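PDB 6D1P: glycosyl hydrolases family 2, sugar binding domain protein from Bacteroides uniformis str. 3978 T3 ii, which is a beta-glucuronidase of a gut bacterium, probably hydrolysing O-glycosidic bonds as other family 2 glycoside hydrolases do. Local coordinates for residues Arg309-Lys313 against Asn503-Leu509; Tyr494-Thr499 against Thr566-Leu570. All coordinates share one frame. Residue numbers count along the deposited sequence, not the author numbering.

How the contacts relate
Contacts 1 and 2 lie side by side, their centres about 12 Å apart, at the end of the TIM barrel where helices lead back into strands. Both are partly buried, but contact 1 is the more exposed, with four exposed residues of ten touching against one of eight in contact 2. Contact 2 uses helix 494-503, contact 1 the loop after it. Contact 1 joins that loop to the hairpin before the barrel's first strand through hydrogen bonds to backbone oxygens, with Phe310 and Leu509 as its apolar inner end. Contact 2 sets the helix against the loop entering strand 572-574, where a methionine dominates. Phe508 packs on Glu498 and Leu570, so the two contacts touch directly.

Contact 1. Residues Arg309-Lys313 against Asn503-Leu509; sequences RFEEK and NATTRFL
Lys313, Arg507 and Phe310 carry most of this contact, in which a strand end and the turn after it lie along an irregular loop. Arg309 to Glu312 are extended (phi/psi -82°/134° at Glu311, a polyproline-like -59°/124° at Glu312), and Lys313 turns into the left-handed region (phi 57°, psi 19°). The closest CA pair is Glu312 and Arg507, at 5.3 Å. Lys313 N donates to Thr506 O at 2.8 Å, nearly linearly (172°). Although its CA-to-CB bond points away, two m rotamers followed by two t bend the lysine chain back along the loop, bringing NZ 2.5 Å from Asn503 O and into a weak 3.4 Å hydrogen bond with Thr505 O. A long, flexible cationic chain suits this exposed edge, lying along the loop to carry its ammonium group to backbone oxygens.

Strand 308-310 pairs with 316-318 in a hairpin just before the first barrel strand, 321-329, and the loop 503-509 joins a helix to the seventh strand. The contact therefore lies at the N-terminal end of the TIM-barrel strands, opposite the end where such barrels carry their active sites.

Arg507 (m, t, t) reaches back along the hairpin: its NE donates to Phe310 O at 2.8 Å and its CD lies 3.8 Å from Phe310 CB. A water accepts weakly from Arg507 NH2 (3.3 Å) and donates to Glu312 OE1 (3.0 Å). Phe310 (chi1 m) has its CA-to-CB bond toward 503-509; its CE1 is 4.4 Å from Leu509 CD2, and a large apolar ring fits there, packing on Ile421, Leu422 and Val477 of the barrel strands and meeting the ring of Phe316.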
ATOM      1  N   ARG A 309      18.120 -17.127  42.723  1.00 25.63           N
ATOM      2  CA  ARG A 309      17.863 -16.183  43.796  1.00 29.36           C
ATOM      3  C   ARG A 309      18.457 -14.846  43.391  1.00 27.28           C
ATOM      4  O   ARG A 309      19.614 -14.782  42.961  1.00 30.15           O
ATOM      5  CB  ARG A 309      18.478 -16.704  45.122  1.00 31.79           C
ATOM      6  CG  ARG A 309      18.682 -15.668  46.221  1.00 34.89           C
ATOM      7  CD  ARG A 309      19.077 -16.331  47.571  1.00 37.71           C
ATOM      8  NE  ARG A 309      20.493 -16.701  47.669  1.00 29.95           N
ATOM      9  CZ  ARG A 309      21.444 -15.872  48.090  1.00 34.53           C
ATOM     10  NH1 ARG A 309      21.124 -14.635  48.447  1.00 35.38           N
ATOM     11  NH2 ARG A 309      22.709 -16.272  48.148  1.00 35.78           N
ATOM     12  N   PHE A 310      17.658 -13.794  43.499  1.00 26.46           N
ATOM     13  CA  PHE A 310      18.146 -12.432  43.375  1.00 27.34           C
ATOM     14  C   PHE A 310      18.324 -11.885  44.781  1.00 33.56           C
ATOM     15  O   PHE A 310      17.345 -11.767  45.530  1.00 32.16           O
ATOM     16  CB  PHE A 310      17.181 -11.562  42.572  1.00 30.64           C
ATOM     17  CG  PHE A 310      17.074 -11.954  41.124  1.00 28.70           C
ATOM     18  CD1 PHE A 310      17.924 -11.394  40.178  1.00 28.90           C
ATOM     19  CD2 PHE A 310      16.139 -12.886  40.716  1.00 26.88           C
ATOM     20  CE1 PHE A 310      17.847 -11.758  38.848  1.00 28.52           C
ATOM     21  CE2 PHE A 310      16.043 -13.247  39.378  1.00 30.78           C
ATOM     22  CZ  PHE A 310      16.901 -12.689  38.448  1.00 28.60           C
ATOM     23  N   GLU A 311      19.570 -11.571  45.140  1.00 34.73           N
ATOM     24  CA  GLU A 311      19.881 -11.136  46.497  1.00 34.75           C
ATOM     25  C   GLU A 311      19.571  -9.653  46.645  1.00 36.37           C
ATOM     26  O   GLU A 311      19.929  -8.840  45.783  1.00 33.43           O
ATOM     27  CB  GLU A 311      21.353 -11.420  46.841  1.00 32.10           C
ATOM     28  CG  GLU A 311      21.702 -11.375  48.352  1.00 36.51           C
ATOM     29  CD  GLU A 311      23.098 -11.952  48.687  1.00 43.68           C
ATOM     30  OE1 GLU A 311      24.118 -11.530  48.091  1.00 41.34           O
ATOM     31  OE2 GLU A 311      23.178 -12.842  49.563  1.00 53.85           O
ATOM     32  N   GLU A 312      18.896  -9.311  47.743  1.00 33.74           N
ATOM     33  CA  GLU A 312      18.594  -7.921  48.050  1.00 29.84           C
ATOM     34  C   GLU A 312      19.876  -7.117  48.152  1.00 32.07           C
ATOM     35  O   GLU A 312      20.778  -7.470  48.913  1.00 35.70           O
ATOM     36  CB  GLU A 312      17.809  -7.849  49.348  1.00 34.84           C
ATOM     37  CG  GLU A 312      17.383  -6.454  49.741  1.00 38.14           C
ATOM     38  CD  GLU A 312      16.210  -6.498  50.689  1.00 43.73           C
ATOM     39  OE1 GLU A 312      15.900  -7.610  51.172  1.00 47.97           O
ATOM     40  OE2 GLU A 312      15.583  -5.444  50.927  1.00 52.50           O
ATOM     41  N   LYS A 313      19.975  -6.051  47.358  1.00 35.14           N
ATOM     42  CA  LYS A 313      21.195  -5.243  47.270  1.00 35.35           C
ATOM     43  C   LYS A 313      22.411  -6.073  46.869  1.00 38.21           C
ATOM     44  O   LYS A 313      23.558  -5.660  47.091  1.00 33.06           O
ATOM     45  CB  LYS A 313      21.475  -4.510  48.594  1.00 32.04           C
ATOM     46  CG  LYS A 313      20.413  -3.544  49.055  1.00 29.40           C
ATOM     47  CD  LYS A 313      20.338  -2.325  48.141  1.00 35.31           C
ATOM     48  CE  LYS A 313      19.275  -1.336  48.586  1.00 36.72           C
ATOM     49  NZ  LYS A 313      19.198  -0.208  47.620  1.00 42.51           N
ATOM     50  N   ASN A 503      22.402   0.807  44.199  1.00 29.24           N
ATOM     51  CA  ASN A 503      22.047   1.356  45.509  1.00 29.30           C
ATOM     52  C   ASN A 503      20.592   1.821  45.585  1.00 33.91           C
ATOM     53  O   ASN A 503      20.051   1.915  46.691  1.00 34.32           O
ATOM     54  CB  ASN A 503      23.001   2.506  45.874  1.00 29.35           C
ATOM     55  CG  ASN A 503      24.410   2.000  46.199  1.00 29.66           C
ATOM     56  OD1 ASN A 503      24.563   0.850  46.572  1.00 29.23           O
ATOM     57  ND2 ASN A 503      25.430   2.830  46.009  1.00 25.94           N
ATOM     58  N   ALA A 504      19.930   2.071  44.446  1.00 34.90           N
ATOM     59  CA  ALA A 504      18.638   2.758  44.419  1.00 34.74           C
ATOM     60  C   ALA A 504      17.434   1.825  44.340  1.00 32.67           C
ATOM     61  O   ALA A 504      16.305   2.303  44.193  1.00 34.23           O
ATOM     62  CB  ALA A 504      18.581   3.741  43.242  1.00 28.79           C
ATOM     63  N   THR A 505      17.632   0.517  44.418  1.00 31.31           N
ATOM     64  CA  THR A 505      16.493  -0.373  44.244  1.00 33.07           C
ATOM     65  C   THR A 505      16.803  -1.683  44.944  1.00 28.77           C
ATOM     66  O   THR A 505      17.964  -2.072  45.064  1.00 33.62           O
ATOM     67  CB  THR A 505      16.174  -0.605  42.750  1.00 37.67           C
ATOM     68  OG1 THR A 505      14.969  -1.377  42.610  1.00 36.25           O
ATOM     69  CG2 THR A 505      17.319  -1.339  42.051  1.00 28.58           C
ATOM     70  N   THR A 506      15.750  -2.360  45.395  1.00 27.94           N
ATOM     71  CA  THR A 506      15.935  -3.572  46.183  1.00 31.31           C
ATOM     72  C   THR A 506      16.747  -4.607  45.416  1.00 33.22           C
ATOM     73  O   THR A 506      17.790  -5.081  45.888  1.00 33.48           O
ATOM     74  CB  THR A 506      14.573  -4.143  46.573  1.00 33.27           C
ATOM     75  OG1 THR A 506      13.729  -3.079  47.005  1.00 34.11           O
ATOM     76  CG2 THR A 506      14.721  -5.165  47.693  1.00 31.28           C
ATOM     77  N   ARG A 507      16.272  -4.974  44.226  1.00 27.18           N
ATOM     78  CA  ARG A 507      16.918  -5.979  43.388  1.00 28.31           C
ATOM     79  C   ARG A 507      17.110  -5.380  42.009  1.00 29.98           C
ATOM     80  O   ARG A 507      16.128  -5.018  41.342  1.00 28.18           O
ATOM     81  CB  ARG A 507      16.087  -7.260  43.314  1.00 26.93           C
ATOM     82  CG  ARG A 507      16.082  -8.024  44.597  1.00 29.98           C
ATOM     83  CD  ARG A 507      15.046  -9.111  44.574  1.00 28.01           C
ATOM     84  NE  ARG A 507      15.200 -10.003  45.722  1.00 28.72           N
ATOM     85  CZ  ARG A 507      14.688  -9.774  46.932  1.00 37.01           C
ATOM     86  NH1 ARG A 507      13.983  -8.671  47.171  1.00 34.31           N
ATOM     87  NH2 ARG A 507      14.886 -10.654  47.913  1.00 34.56           N
ATOM     88  N   PHE A 508      18.370  -5.271  41.591  1.00 25.05           N
ATOM     89  CA  PHE A 508      18.765  -4.514  40.417  1.00 24.64           C
ATOM     90  C   PHE A 508      19.206  -5.454  39.305  1.00 29.95           C
ATOM     91  O   PHE A 508      19.849  -6.479  39.558  1.00 27.49           O
ATOM     92  CB  PHE A 508      19.893  -3.550  40.767  1.00 26.13           C
ATOM     93  CG  PHE A 508      20.504  -2.839  39.583  1.00 25.26           C
ATOM     94  CD1 PHE A 508      21.536  -3.420  38.863  1.00 24.15           C
ATOM     95  CD2 PHE A 508      20.083  -1.564  39.230  1.00 24.28           C
ATOM     96  CE1 PHE A 508      22.123  -2.760  37.797  1.00 22.83           C
ATOM     97  CE2 PHE A 508      20.667  -0.894  38.173  1.00 22.38           C
ATOM     98  CZ  PHE A 508      21.689  -1.498  37.448  1.00 23.69           C
ATOM     99  N   LEU A 509      18.882  -5.081  38.069  1.00 24.62           N
ATOM    100  CA  LEU A 509      19.320  -5.820  36.899  1.00 22.94           C
ATOM    101  C   LEU A 509      19.422  -4.813  35.771  1.00 24.85           C
ATOM    102  O   LEU A 509      18.463  -4.075  35.530  1.00 25.06           O
ATOM    103  CB  LEU A 509      18.325  -6.935  36.570  1.00 25.25           C
ATOM    104  CG  LEU A 509      18.617  -7.854  35.390  1.00 31.52           C
ATOM    105  CD1 LEU A 509      20.047  -8.392  35.461  1.00 29.89           C
ATOM    106  CD2 LEU A 509      17.608  -8.996  35.379  1.00 26.78           C
TER
HETATM  107  O   HOH W   1      13.573  -9.449  50.733  1.00 47.73           O

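Contact 2. Residues Tyr494-Thr499 against Thr566-Leu570; sequences YREMET and TMPRL
Residues 494-499 are helical. Tyr494, t, swings its ring so that CE2 lies 3.4 Å from Met567 CE; Met567 SD, 5.1 Å from the ring centroid, makes an oblique Met-aromatic contact. Arg495 CA lies 8.2 Å from Met567 CA and its CB 3.6 Å from Met567 CE; its NH2 donates to Thr566 OG1 (3.2 Å). Met567 (m, t, t) extends its unbranched apolar chain to the helix, its SD 4.1 Å from Glu498 CG. Glu498 points its CA-to-CB bond toward 566-570, its CA 8.5 Å from Leu570 CA; its OE2 accepts from Tyr494 OH (2.5 Å), is hydrogen-bonded to His510 ND1 and lies 3.7 Å from Leu570 CD1. Thr499 CG2 rests 3.6 Å from Arg569 NH1, while its OG1 donates to Arg495 O (2.8 Å). Met567-Leu570 form a type I turn before strand 572-574. Arg322 NH2, from the first barrel strand, hydrogen-bonds to Met567 O and Leu570 O, and the Tyr494 ring meets that of His560 where helix 494-503 packs beside helix 550-564.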
ATOM      1  N   TYR A 494      30.539   4.327  33.521  1.00 24.11           N
ATOM      2  CA  TYR A 494      29.614   3.201  33.643  1.00 25.63           C
ATOM      3  C   TYR A 494      29.512   2.699  35.082  1.00 25.60           C
ATOM      4  O   TYR A 494      28.413   2.557  35.627  1.00 25.04           O
ATOM      5  CB  TYR A 494      30.044   2.058  32.707  1.00 25.33           C
ATOM      6  CG  TYR A 494      29.381   0.722  33.038  1.00 24.17           C
ATOM      7  CD1 TYR A 494      28.000   0.620  33.168  1.00 21.29           C
ATOM      8  CD2 TYR A 494      30.134  -0.429  33.214  1.00 25.07           C
ATOM      9  CE1 TYR A 494      27.397  -0.584  33.480  1.00 23.76           C
ATOM     10  CE2 TYR A 494      29.535  -1.648  33.525  1.00 21.50           C
ATOM     11  CZ  TYR A 494      28.173  -1.718  33.660  1.00 25.46           C
ATOM     12  OH  TYR A 494      27.568  -2.924  33.973  1.00 23.20           O
ATOM     13  N   ARG A 495      30.647   2.366  35.696  1.00 27.96           N
ATOM     14  CA  ARG A 495      30.596   1.800  37.037  1.00 30.12           C
ATOM     15  C   ARG A 495      29.867   2.728  38.003  1.00 22.95           C
ATOM     16  O   ARG A 495      29.037   2.276  38.793  1.00 26.70           O
ATOM     17  CB  ARG A 495      32.012   1.499  37.546  1.00 32.33           C
ATOM     18  CG  ARG A 495      32.029   0.867  38.936  1.00 32.82           C
ATOM     19  CD  ARG A 495      33.392   1.011  39.612  1.00 43.99           C
ATOM     20  NE  ARG A 495      34.409   0.104  39.082  1.00 44.98           N
ATOM     21  CZ  ARG A 495      35.700   0.423  38.971  1.00 53.02           C
ATOM     22  NH1 ARG A 495      36.118   1.633  39.337  1.00 48.46           N
ATOM     23  NH2 ARG A 495      36.574  -0.464  38.486  1.00 48.02           N
ATOM     24  N   GLU A 496      30.157   4.030  37.945  1.00 22.02           N
ATOM     25  CA  GLU A 496      29.508   4.975  38.847  1.00 24.30           C
ATOM     26  C   GLU A 496      27.985   4.932  38.676  1.00 29.94           C
ATOM     27  O   GLU A 496      27.248   4.757  39.655  1.00 29.64           O
ATOM     28  CB  GLU A 496      30.072   6.384  38.605  1.00 30.18           C
ATOM     29  CG  GLU A 496      29.409   7.508  39.434  1.00 36.37           C
ATOM     30  CD  GLU A 496      29.851   8.923  39.029  1.00 41.10           C
ATOM     31  OE1 GLU A 496      30.960   9.089  38.457  1.00 38.29           O
ATOM     32  OE2 GLU A 496      29.078   9.878  39.279  1.00 47.67           O
ATOM     33  N   MET A 497      27.503   5.029  37.422  1.00 30.06           N
ATOM     34  CA  MET A 497      26.065   4.951  37.153  1.00 26.06           C
ATOM     35  C   MET A 497      25.496   3.587  37.535  1.00 27.67           C
ATOM     36  O   MET A 497      24.367   3.493  38.037  1.00 23.75           O
ATOM     37  CB  MET A 497      25.792   5.245  35.681  1.00 24.70           C
ATOM     38  CG  MET A 497      26.335   6.578  35.227  1.00 26.29           C
ATOM     39  SD  MET A 497      26.609   6.672  33.440  1.00 28.74           S
ATOM     40  CE  MET A 497      24.959   7.018  32.794  1.00 31.90           C
ATOM     41  N   GLU A 498      26.263   2.518  37.316  1.00 22.25           N
ATOM     42  CA  GLU A 498      25.770   1.202  37.710  1.00 25.22           C
ATOM     43  C   GLU A 498      25.655   1.088  39.224  1.00 29.83           C
ATOM     44  O   GLU A 498      24.682   0.512  39.741  1.00 28.68           O
ATOM     45  CB  GLU A 498      26.688   0.107  37.170  1.00 25.11           C
ATOM     46  CG  GLU A 498      26.044  -1.265  37.099  1.00 20.85           C
ATOM     47  CD  GLU A 498      25.196  -1.428  35.835  1.00 28.69           C
ATOM     48  OE1 GLU A 498      24.383  -0.525  35.561  1.00 26.03           O
ATOM     49  OE2 GLU A 498      25.366  -2.437  35.107  1.00 28.43           O
ATOM     50  N   THR A 499      26.642   1.619  39.950  1.00 27.39           N
ATOM     51  CA  THR A 499      26.590   1.570  41.409  1.00 30.52           C
ATOM     52  C   THR A 499      25.424   2.390  41.940  1.00 28.07           C
ATOM     53  O   THR A 499      24.688   1.932  42.826  1.00 29.99           O
ATOM     54  CB  THR A 499      27.910   2.059  42.007  1.00 30.54           C
ATOM     55  OG1 THR A 499      29.002   1.309  41.458  1.00 29.32           O
ATOM     56  CG2 THR A 499      27.907   1.850  43.494  1.00 31.52           C
ATOM     57  N   THR A 566      34.835  -6.440  37.946  1.00 38.14           N
ATOM     58  CA  THR A 566      35.151  -5.847  39.237  1.00 31.74           C
ATOM     59  C   THR A 566      33.895  -5.397  39.984  1.00 36.28           C
ATOM     60  O   THR A 566      33.959  -4.489  40.814  1.00 40.86           O
ATOM     61  CB  THR A 566      36.110  -4.666  39.061  1.00 33.37           C
ATOM     62  OG1 THR A 566      35.379  -3.451  38.823  1.00 39.93           O
ATOM     63  CG2 THR A 566      37.024  -4.912  37.889  1.00 39.09           C
ATOM     64  N   MET A 567      32.746  -6.020  39.711  1.00 32.98           N
ATOM     65  CA  MET A 567      31.476  -5.642  40.341  1.00 29.86           C
ATOM     66  C   MET A 567      30.824  -6.869  40.952  1.00 34.16           C
ATOM     67  O   MET A 567      29.963  -7.507  40.327  1.00 29.02           O
ATOM     68  CB  MET A 567      30.525  -4.992  39.347  1.00 29.44           C
ATOM     69  CG  MET A 567      31.051  -3.744  38.691  1.00 31.52           C
ATOM     70  SD  MET A 567      29.758  -3.023  37.669  1.00 45.87           S
ATOM     71  CE  MET A 567      30.690  -1.810  36.768  1.00 33.60           C
ATOM     72  N   PRO A 568      31.200  -7.216  42.186  1.00 25.61           N
ATOM     73  CA  PRO A 568      30.636  -8.411  42.823  1.00 27.16           C
ATOM     74  C   PRO A 568      29.160  -8.297  43.174  1.00 29.11           C
ATOM     75  O   PRO A 568      28.506  -9.336  43.312  1.00 32.05           O
ATOM     76  CB  PRO A 568      31.497  -8.570  44.091  1.00 29.09           C
ATOM     77  CG  PRO A 568      32.019  -7.206  44.373  1.00 24.62           C
ATOM     78  CD  PRO A 568      32.210  -6.553  43.024  1.00 32.33           C
ATOM     79  N   ARG A 569      28.603  -7.099  43.351  1.00 29.70           N
ATOM     80  CA  ARG A 569      27.169  -7.044  43.647  1.00 34.50           C
ATOM     81  C   ARG A 569      26.272  -7.177  42.423  1.00 32.84           C
ATOM     82  O   ARG A 569      25.063  -7.369  42.602  1.00 33.50           O
ATOM     83  CB  ARG A 569      26.783  -5.736  44.325  1.00 39.52           C
ATOM     84  CG  ARG A 569      27.402  -5.504  45.670  1.00 41.55           C
ATOM     85  CD  ARG A 569      27.823  -4.060  45.702  1.00 42.06           C
ATOM     86  NE  ARG A 569      26.775  -3.160  46.161  1.00 39.59           N
ATOM     87  CZ  ARG A 569      26.617  -1.919  45.715  1.00 38.62           C
ATOM     88  NH1 ARG A 569      27.411  -1.447  44.761  1.00 40.58           N
ATOM     89  NH2 ARG A 569      25.656  -1.159  46.210  1.00 33.58           N
ATOM     90  N   LEU A 570      26.815  -7.065  41.207  1.00 29.72           N
ATOM     91  CA  LEU A 570      26.002  -6.958  39.991  1.00 27.56           C
ATOM     92  C   LEU A 570      25.368  -8.301  39.652  1.00 23.96           C
ATOM     93  O   LEU A 570      26.070  -9.271  39.380  1.00 29.01           O
ATOM     94  CB  LEU A 570      26.855  -6.460  38.819  1.00 25.14           C
ATOM     95  CG  LEU A 570      26.193  -6.227  37.442  1.00 30.55           C
ATOM     96  CD1 LEU A 570      25.071  -5.202  37.550  1.00 22.27           C
ATOM     97  CD2 LEU A 570      27.223  -5.777  36.415  1.00 20.61           C
TER